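Local coordinates for EscD/YscD/HrpQ family type III secretion system inner membrane ring protein (Pseudomonas aeruginosa, PDB 6UID) that forms part of the inner membrane ring of the type III secretion system, its cytosolic domain probably meeting the sorting platform beneath the ring, at residues W5-Y10 with L93-C98; Q56-L61 with A80-L85; G87-P92 with E106-A111. All blocks are in the same frame, centred on the assembly; numbering follows the deposited sequence.

Overall arrangement
All three contacts belong to a small two-sheet domain of the FHA type and involve no ligand or active site. Contact 1 pairs two inner strands of the larger sheet, and both others touch it: contact 2 lies about 11 Å away and contact 3 about 9 Å away, centre to centre. Contact 2 reaches contact 1 through residues 82-85, with a probable hydrogen bond from L85 N to F97 O (2.8 Å). Contact 3 shares the sheet, since strand 88-90 lies next to strand 93-98, and W95 N probably bonds Q88 O (2.9 Å). Contacts 2 and 3, about 15 Å apart between centres, meet where L85 O approaches P109 CG.

Contact 1 (W5-Y10 with L93-C98); sequences WKIRFY and LRWTFC. Unlike the reference sequence in segment 93-98: T96 (reference Ala).
W5 and F97 meet at one end of an antiparallel strand pair, the F97 edge directed at the W5 face in an offset edge-to-face stack (planes at 79°, centroids 5.4 Å apart). The tight part lies on this side. I7 CG1 stands anti to the backbone N (chi1 -180°), and beyond it CD1 presses on W95 CE3 at 3.3 Å. F9 follows, its CD1 touching L93 CD1 and W95 CB. L49 and L51 of strand 49-54 and L37 add to this layer, the apolar interior between the two sheets. The other face, under loops, is more polar. The extended K6 chain passes C98, CE lying 3.6 Å from SG, before NZ bonds R102 O. Y10 brings CE1 to T96 CG2 (3.6 Å), while its OH bonds P105 O and T96 OG1 bonds A86 O. The solvent side is marked by exposed R94 at the Y10 end and by R8, whose tip leads away from strand 93-98 to a long, weak ion pair with E18. K6 and R8 each exchange two backbone hydrogen bonds with C98 and T96 respectively; K6 N to C98 O is 2.9 Å and nearly straight (166°). Y10 N adds a fifth, to R94 O. The pair satisfies the inward-facing N-H and C=O groups of K6, R8, T96 and C98; I7 and W95 bond neighbouring strands, leaving carbon packing to the buried face and polar tips to the loops.

Contact 2 (Q56-L61 with A80-L85); sequences QGVRLL and AILQAL
I81, L82 and V58 contribute most of the surface buried where the edge strand 57-63 meets the irregular segment 80-85. The two backbones run antiparallel here but are joined at a single bridge, R59 with I81. It is flanked by two backbone hydrogen bonds: L82 N donates to V58 O at 2.9 Å with an N-H...O angle of 171°, the donor lying nearly on the line of the carbonyl, and L60 N donates to A80 O at the same length. Two CA-H...O contacts, from I81 to V58 O and from R59 to A80 O, fill the gap between them. One step further along, the chains part, and a water takes over from direct pairing: it accepts from V58 N (3.0 Å) and donates to L82 O (2.7 Å).

I81 works on the outer side. Its CD1 sits over the centre of one face of the R59 guanidinium, 3.6 Å from CZ, an apolar methyl laid on a flat cation. A chi3 of -54° turns R59 NE out of the extended line of the chain, and NH1 is held by a hydrogen bond to G79 O, which helps to fix the plane that I81 covers. L82 turns to the buried side. Its CB lies 3.8 Å from V58 O, and its CD1 makes wider contacts with V58 CG1 (4.5 Å) and L60 CB.

V58 and L82 both also touch F97 of strand 93-98, and L82 reaches W95. Strand 49-54 lies on the opposite flank of strand 57-63, with R59 and L61 bonded through their backbones to E52 and V50, so that segment 80-85 lies along the outermost strand of the smaller sheet and leads across toward the larger one.

Contact 3 (G87-P92 with E106-A111); sequences GQTCGP and ERFPEA
F108 points its ring at G87 and Q88 from the loop that follows strand 93-98. From CB, chi1 of -175° sets CG anti to the backbone N, and the ring then extends toward the strand. The contact begins at the far half of the ring. CE1 comes to 3.7 Å from Q88 O and 3.8 Å from G87 CA, while CE2 lies at 4.2 Å from the same G87 CA. At the tip, CZ has three neighbours: G87 CA at 3.5 Å, Q88 O at 3.6 Å and T89 CG2 at 3.9 Å. Q88 O lies at the ring edge, near its plane. G87 has no side chain to stand in the way of CZ, which can therefore approach the glycine CA closely. Strand 88-90 belongs to the larger sheet of an FHA-like two-sheet fold, next to strand 93-98, and F108 packs at the start of strand 88-90; its ring also meets the ring of Y10 edge-to-face. P109 continues the cover: its CB and CG each lie 3.9 Å from G87 N, an atom whose hydrogen bond goes to D72 OD1. T89 meets the F108 side chain at about a right angle.

Contact 1 (W5-Y10 with L93-C98)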
# COMPACT_ATOMS: atom_id res chain seq x y z
N TRP A 5 12.91 6.55 -1.15
CA TRP A 5 12.12 5.75 -0.24
C TRP A 5 12.25 4.30 -0.65
O TRP A 5 12.64 4.00 -1.78
CB TRP A 5 10.64 6.18 -0.27
CG TRP A 5 10.46 7.63 0.12
CD1 TRP A 5 10.34 8.69 -0.72
CD2 TRP A 5 10.41 8.15 1.44
NE1 TRP A 5 10.23 9.84 0.00
CE2 TRP A 5 10.26 9.54 1.34
CE3 TRP A 5 10.47 7.57 2.70
CZ2 TRP A 5 10.18 10.37 2.46
CZ3 TRP A 5 10.40 8.39 3.82
CH2 TRP A 5 10.25 9.78 3.68
N LYS A 6 11.90 3.40 0.25
CA LYS A 6 11.80 1.99 -0.09
C LYS A 6 10.46 1.45 0.38
O LYS A 6 9.89 1.92 1.37
CB LYS A 6 12.96 1.18 0.50
CG LYS A 6 13.17 1.35 1.98
CD LYS A 6 14.36 0.51 2.46
CE LYS A 6 14.44 0.58 3.97
NZ LYS A 6 15.65 -0.14 4.50
N ILE A 7 9.95 0.46 -0.33
CA ILE A 7 8.66 -0.16 -0.07
C ILE A 7 8.87 -1.64 0.24
O ILE A 7 9.74 -2.28 -0.36
CB ILE A 7 7.71 0.04 -1.26
CG1 ILE A 7 6.35 -0.59 -1.02
CG2 ILE A 7 8.31 -0.52 -2.54
CD1 ILE A 7 5.26 0.05 -1.89
N ARG A 8 8.09 -2.17 1.18
CA ARG A 8 8.07 -3.59 1.50
C ARG A 8 6.65 -4.10 1.38
O ARG A 8 5.70 -3.44 1.84
CB ARG A 8 8.60 -3.87 2.91
CG ARG A 8 8.57 -5.36 3.24
CD ARG A 8 9.50 -5.74 4.36
NE ARG A 8 9.19 -7.09 4.81
CZ ARG A 8 9.86 -7.74 5.75
NH1 ARG A 8 10.91 -7.18 6.34
NH2 ARG A 8 9.48 -8.96 6.08
N PHE A 9 6.50 -5.28 0.78
CA PHE A 9 5.20 -5.93 0.63
C PHE A 9 5.01 -7.04 1.65
O PHE A 9 5.94 -7.77 1.97
CB PHE A 9 5.05 -6.46 -0.80
CG PHE A 9 5.06 -5.38 -1.81
CD1 PHE A 9 4.04 -4.46 -1.87
CD2 PHE A 9 6.11 -5.25 -2.69
CE1 PHE A 9 4.06 -3.43 -2.79
CE2 PHE A 9 6.14 -4.22 -3.62
CZ PHE A 9 5.10 -3.32 -3.67
N TYR A 10 3.78 -7.13 2.17
CA TYR A 10 3.40 -8.09 3.20
C TYR A 10 2.16 -8.88 2.77
O TYR A 10 1.27 -9.18 3.60
CB TYR A 10 3.09 -7.37 4.51
CG TYR A 10 4.22 -6.62 5.14
CD1 TYR A 10 4.53 -5.34 4.76
CD2 TYR A 10 4.95 -7.17 6.18
CE1 TYR A 10 5.55 -4.64 5.38
CE2 TYR A 10 5.97 -6.49 6.80
CZ TYR A 10 6.26 -5.23 6.41
OH TYR A 10 7.29 -4.53 7.02
N LEU A 93 -3.78 -5.98 -0.99
CA LEU A 93 -2.41 -5.51 -0.89
C LEU A 93 -2.13 -4.94 0.50
O LEU A 93 -2.91 -4.11 1.01
CB LEU A 93 -2.16 -4.42 -1.91
CG LEU A 93 -0.80 -3.74 -1.87
CD1 LEU A 93 0.29 -4.71 -2.23
CD2 LEU A 93 -0.82 -2.55 -2.80
N ARG A 94 -1.05 -5.40 1.13
CA ARG A 94 -0.55 -4.84 2.38
C ARG A 94 0.90 -4.42 2.17
O ARG A 94 1.71 -5.20 1.65
CB ARG A 94 -0.66 -5.85 3.53
CG ARG A 94 -2.06 -6.40 3.73
CD ARG A 94 -2.50 -6.43 5.21
NE ARG A 94 -1.83 -7.45 6.01
CZ ARG A 94 -2.14 -7.74 7.28
NH1 ARG A 94 -1.47 -8.69 7.91
NH2 ARG A 94 -3.13 -7.09 7.92
N TRP A 95 1.23 -3.20 2.57
CA TRP A 95 2.56 -2.68 2.30
C TRP A 95 2.91 -1.60 3.31
O TRP A 95 2.04 -1.08 4.03
CB TRP A 95 2.64 -2.10 0.88
CG TRP A 95 1.74 -0.92 0.59
CD1 TRP A 95 0.40 -0.95 0.33
CD2 TRP A 95 2.13 0.44 0.49
NE1 TRP A 95 -0.06 0.31 0.08
CE2 TRP A 95 0.99 1.19 0.16
CE3 TRP A 95 3.35 1.12 0.63
CZ2 TRP A 95 1.02 2.57 -0.02
CZ3 TRP A 95 3.39 2.48 0.44
CH2 TRP A 95 2.23 3.21 0.15
N THR A 96 4.19 -1.26 3.38
CA THR A 96 4.63 -0.08 4.09
C THR A 96 5.83 0.50 3.37
O THR A 96 6.41 -0.13 2.47
CB THR A 96 4.97 -0.39 5.54
OG1 THR A 96 5.00 0.85 6.27
CG2 THR A 96 6.30 -1.11 5.62
N PHE A 97 6.23 1.69 3.76
CA PHE A 97 7.40 2.32 3.17
C PHE A 97 8.20 3.02 4.26
O PHE A 97 7.66 3.35 5.32
CB PHE A 97 7.02 3.29 2.03
CG PHE A 97 6.46 4.61 2.51
CD1 PHE A 97 5.13 4.70 2.86
CD2 PHE A 97 7.27 5.72 2.61
CE1 PHE A 97 4.62 5.93 3.32
CE2 PHE A 97 6.77 6.93 3.07
CZ PHE A 97 5.45 7.02 3.41
N CYS A 98 9.46 3.29 3.97
CA CYS A 98 10.28 4.10 4.87
C CYS A 98 11.51 4.62 4.17
O CYS A 98 11.79 4.31 3.01
CB CYS A 98 10.65 3.35 6.15
SG CYS A 98 11.79 1.97 5.92

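Contact 2 (Q56-L61 with A80-L85)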
# COMPACT_ATOMS: atom_id res chain seq x y z
N GLN A 56 10.36 14.42 -0.50
CA GLN A 56 9.68 14.81 0.72
C GLN A 56 8.69 13.77 1.22
O GLN A 56 8.37 13.77 2.42
CB GLN A 56 8.92 16.12 0.47
CG GLN A 56 9.79 17.33 0.17
CD GLN A 56 10.39 17.34 -1.21
OE1 GLN A 56 9.72 17.09 -2.20
NE2 GLN A 56 11.68 17.66 -1.29
N GLY A 57 8.19 12.89 0.37
CA GLY A 57 7.21 11.94 0.84
C GLY A 57 6.49 11.21 -0.27
O GLY A 57 6.89 11.24 -1.45
N VAL A 58 5.45 10.48 0.15
CA VAL A 58 4.68 9.59 -0.71
C VAL A 58 3.23 10.02 -0.65
O VAL A 58 2.65 10.09 0.44
CB VAL A 58 4.85 8.13 -0.26
CG1 VAL A 58 3.90 7.22 -1.00
CG2 VAL A 58 6.30 7.74 -0.40
N ARG A 59 2.64 10.27 -1.82
CA ARG A 59 1.26 10.73 -1.94
C ARG A 59 0.40 9.68 -2.64
O ARG A 59 0.81 9.11 -3.65
CB ARG A 59 1.20 12.04 -2.73
CG ARG A 59 -0.16 12.68 -2.70
CD ARG A 59 -0.22 13.96 -3.55
NE ARG A 59 0.80 14.96 -3.22
CZ ARG A 59 0.69 15.88 -2.27
NH1 ARG A 59 -0.39 15.98 -1.52
NH2 ARG A 59 1.70 16.74 -2.09
N LEU A 60 -0.78 9.43 -2.09
CA LEU A 60 -1.77 8.55 -2.68
C LEU A 60 -2.51 9.28 -3.79
O LEU A 60 -3.04 10.38 -3.56
CB LEU A 60 -2.76 8.16 -1.60
CG LEU A 60 -3.97 7.34 -2.00
CD1 LEU A 60 -3.56 5.96 -2.51
CD2 LEU A 60 -4.90 7.24 -0.80
N LEU A 61 -2.57 8.69 -4.99
CA LEU A 61 -3.26 9.31 -6.12
C LEU A 61 -4.54 8.60 -6.54
O LEU A 61 -5.59 9.24 -6.69
CB LEU A 61 -2.34 9.43 -7.34
CG LEU A 61 -1.15 10.38 -7.20
CD1 LEU A 61 -0.36 10.41 -8.51
CD2 LEU A 61 -1.59 11.77 -6.82
N ALA A 80 -3.74 12.33 -0.26
CA ALA A 80 -3.21 12.20 1.09
C ALA A 80 -1.71 11.90 1.06
O ALA A 80 -1.22 11.16 0.20
CB ALA A 80 -3.92 11.05 1.80
N ILE A 81 -0.99 12.49 2.00
CA ILE A 81 0.40 12.13 2.26
C ILE A 81 0.39 10.97 3.25
O ILE A 81 -0.22 11.07 4.32
CB ILE A 81 1.19 13.32 2.82
CG1 ILE A 81 1.33 14.44 1.77
CG2 ILE A 81 2.56 12.88 3.33
CD1 ILE A 81 2.13 14.09 0.55
N LEU A 82 1.03 9.89 2.87
CA LEU A 82 1.05 8.67 3.68
C LEU A 82 2.24 8.70 4.63
O LEU A 82 3.24 9.39 4.38
CB LEU A 82 1.09 7.46 2.77
CG LEU A 82 -0.12 7.31 1.85
CD1 LEU A 82 0.07 6.06 0.98
CD2 LEU A 82 -1.44 7.27 2.60
N GLN A 83 2.11 7.99 5.75
CA GLN A 83 3.10 8.01 6.81
C GLN A 83 4.03 6.80 6.74
O GLN A 83 3.59 5.65 6.67
CB GLN A 83 2.44 8.10 8.19
CG GLN A 83 2.00 9.55 8.53
CD GLN A 83 3.11 10.59 8.32
OE1 GLN A 83 2.91 11.60 7.63
NE2 GLN A 83 4.28 10.36 8.91
N ALA A 84 5.33 7.07 6.81
CA ALA A 84 6.31 5.99 6.81
C ALA A 84 6.07 5.05 7.99
O ALA A 84 5.79 5.48 9.12
CB ALA A 84 7.72 6.57 6.88
N LEU A 85 6.16 3.76 7.69
CA LEU A 85 6.06 2.65 8.63
C LEU A 85 4.66 2.44 9.17
O LEU A 85 4.45 1.53 9.97
CB LEU A 85 7.10 2.69 9.75
CG LEU A 85 8.53 2.55 9.24
CD1 LEU A 85 9.47 2.53 10.42
CD2 LEU A 85 8.76 1.31 8.41
O HOH W 1 5.28 10.63 3.11

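Contact 3 (G87-P92 with E106-A111)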
# COMPACT_ATOMS: atom_id res chain seq x y z
N GLY A 87 0.87 0.95 8.60
CA GLY A 87 0.37 -0.16 7.79
C GLY A 87 -0.58 0.28 6.70
O GLY A 87 -1.68 0.78 6.99
N GLN A 88 -0.19 0.13 5.44
CA GLN A 88 -1.00 0.53 4.30
C GLN A 88 -1.70 -0.70 3.72
O GLN A 88 -1.07 -1.74 3.53
CB GLN A 88 -0.11 1.17 3.22
CG GLN A 88 0.85 2.22 3.70
CD GLN A 88 0.21 3.48 4.26
OE1 GLN A 88 -0.96 3.77 4.01
NE2 GLN A 88 0.99 4.26 4.99
N THR A 89 -2.98 -0.57 3.40
CA THR A 89 -3.71 -1.64 2.73
C THR A 89 -4.53 -1.06 1.59
O THR A 89 -4.90 0.11 1.61
CB THR A 89 -4.62 -2.45 3.66
OG1 THR A 89 -5.62 -1.58 4.22
CG2 THR A 89 -3.84 -3.09 4.76
N CYS A 90 -4.78 -1.91 0.59
CA CYS A 90 -5.68 -1.57 -0.51
C CYS A 90 -6.24 -2.92 -0.97
O CYS A 90 -5.60 -3.63 -1.74
CB CYS A 90 -4.94 -0.83 -1.61
SG CYS A 90 -6.06 -0.05 -2.79
N GLY A 91 -7.34 -3.33 -0.34
CA GLY A 91 -7.84 -4.67 -0.57
C GLY A 91 -6.81 -5.72 -0.19
O GLY A 91 -6.26 -5.69 0.91
N PRO A 92 -6.50 -6.64 -1.11
CA PRO A 92 -5.52 -7.68 -0.77
C PRO A 92 -4.13 -7.16 -0.50
O PRO A 92 -3.34 -7.85 0.16
CB PRO A 92 -5.53 -8.61 -2.00
CG PRO A 92 -6.15 -7.82 -3.08
CD PRO A 92 -7.03 -6.78 -2.47
N GLU A 106 9.53 -6.82 10.77
CA GLU A 106 9.33 -8.14 10.19
C GLU A 106 7.85 -8.43 9.99
O GLU A 106 7.47 -9.07 9.00
CB GLU A 106 9.97 -9.22 11.08
N ARG A 107 7.01 -7.95 10.89
CA ARG A 107 5.58 -8.19 10.80
C ARG A 107 4.87 -6.91 10.37
O ARG A 107 5.26 -5.80 10.75
CB ARG A 107 5.02 -8.65 12.15
CG ARG A 107 5.47 -10.06 12.52
CD ARG A 107 4.86 -10.49 13.85
N PHE A 108 3.82 -7.09 9.59
CA PHE A 108 3.02 -5.95 9.16
C PHE A 108 2.50 -5.20 10.39
O PHE A 108 2.06 -5.83 11.36
CB PHE A 108 1.83 -6.45 8.35
CG PHE A 108 1.01 -5.35 7.77
CD1 PHE A 108 1.50 -4.58 6.73
CD2 PHE A 108 -0.25 -5.09 8.26
CE1 PHE A 108 0.74 -3.57 6.20
CE2 PHE A 108 -1.01 -4.10 7.73
CZ PHE A 108 -0.51 -3.33 6.70
N PRO A 109 2.51 -3.87 10.38
CA PRO A 109 2.04 -3.12 11.55
C PRO A 109 0.60 -3.44 11.92
O PRO A 109 -0.32 -3.32 11.10
CB PRO A 109 2.21 -1.66 11.11
CG PRO A 109 3.30 -1.69 10.12
CD PRO A 109 3.22 -3.01 9.41
N GLU A 110 0.38 -3.83 13.16
CA GLU A 110 -0.98 -4.03 13.64
C GLU A 110 -1.61 -2.69 13.96
O GLU A 110 -0.93 -1.74 14.38
CB GLU A 110 -0.98 -4.93 14.87
N ALA A 111 -2.92 -2.59 13.73
CA ALA A 111 -3.68 -1.38 14.00
C ALA A 111 -4.79 -1.64 15.01
O ALA A 111 -5.34 -2.74 15.08
CB ALA A 111 -4.32 -0.85 12.72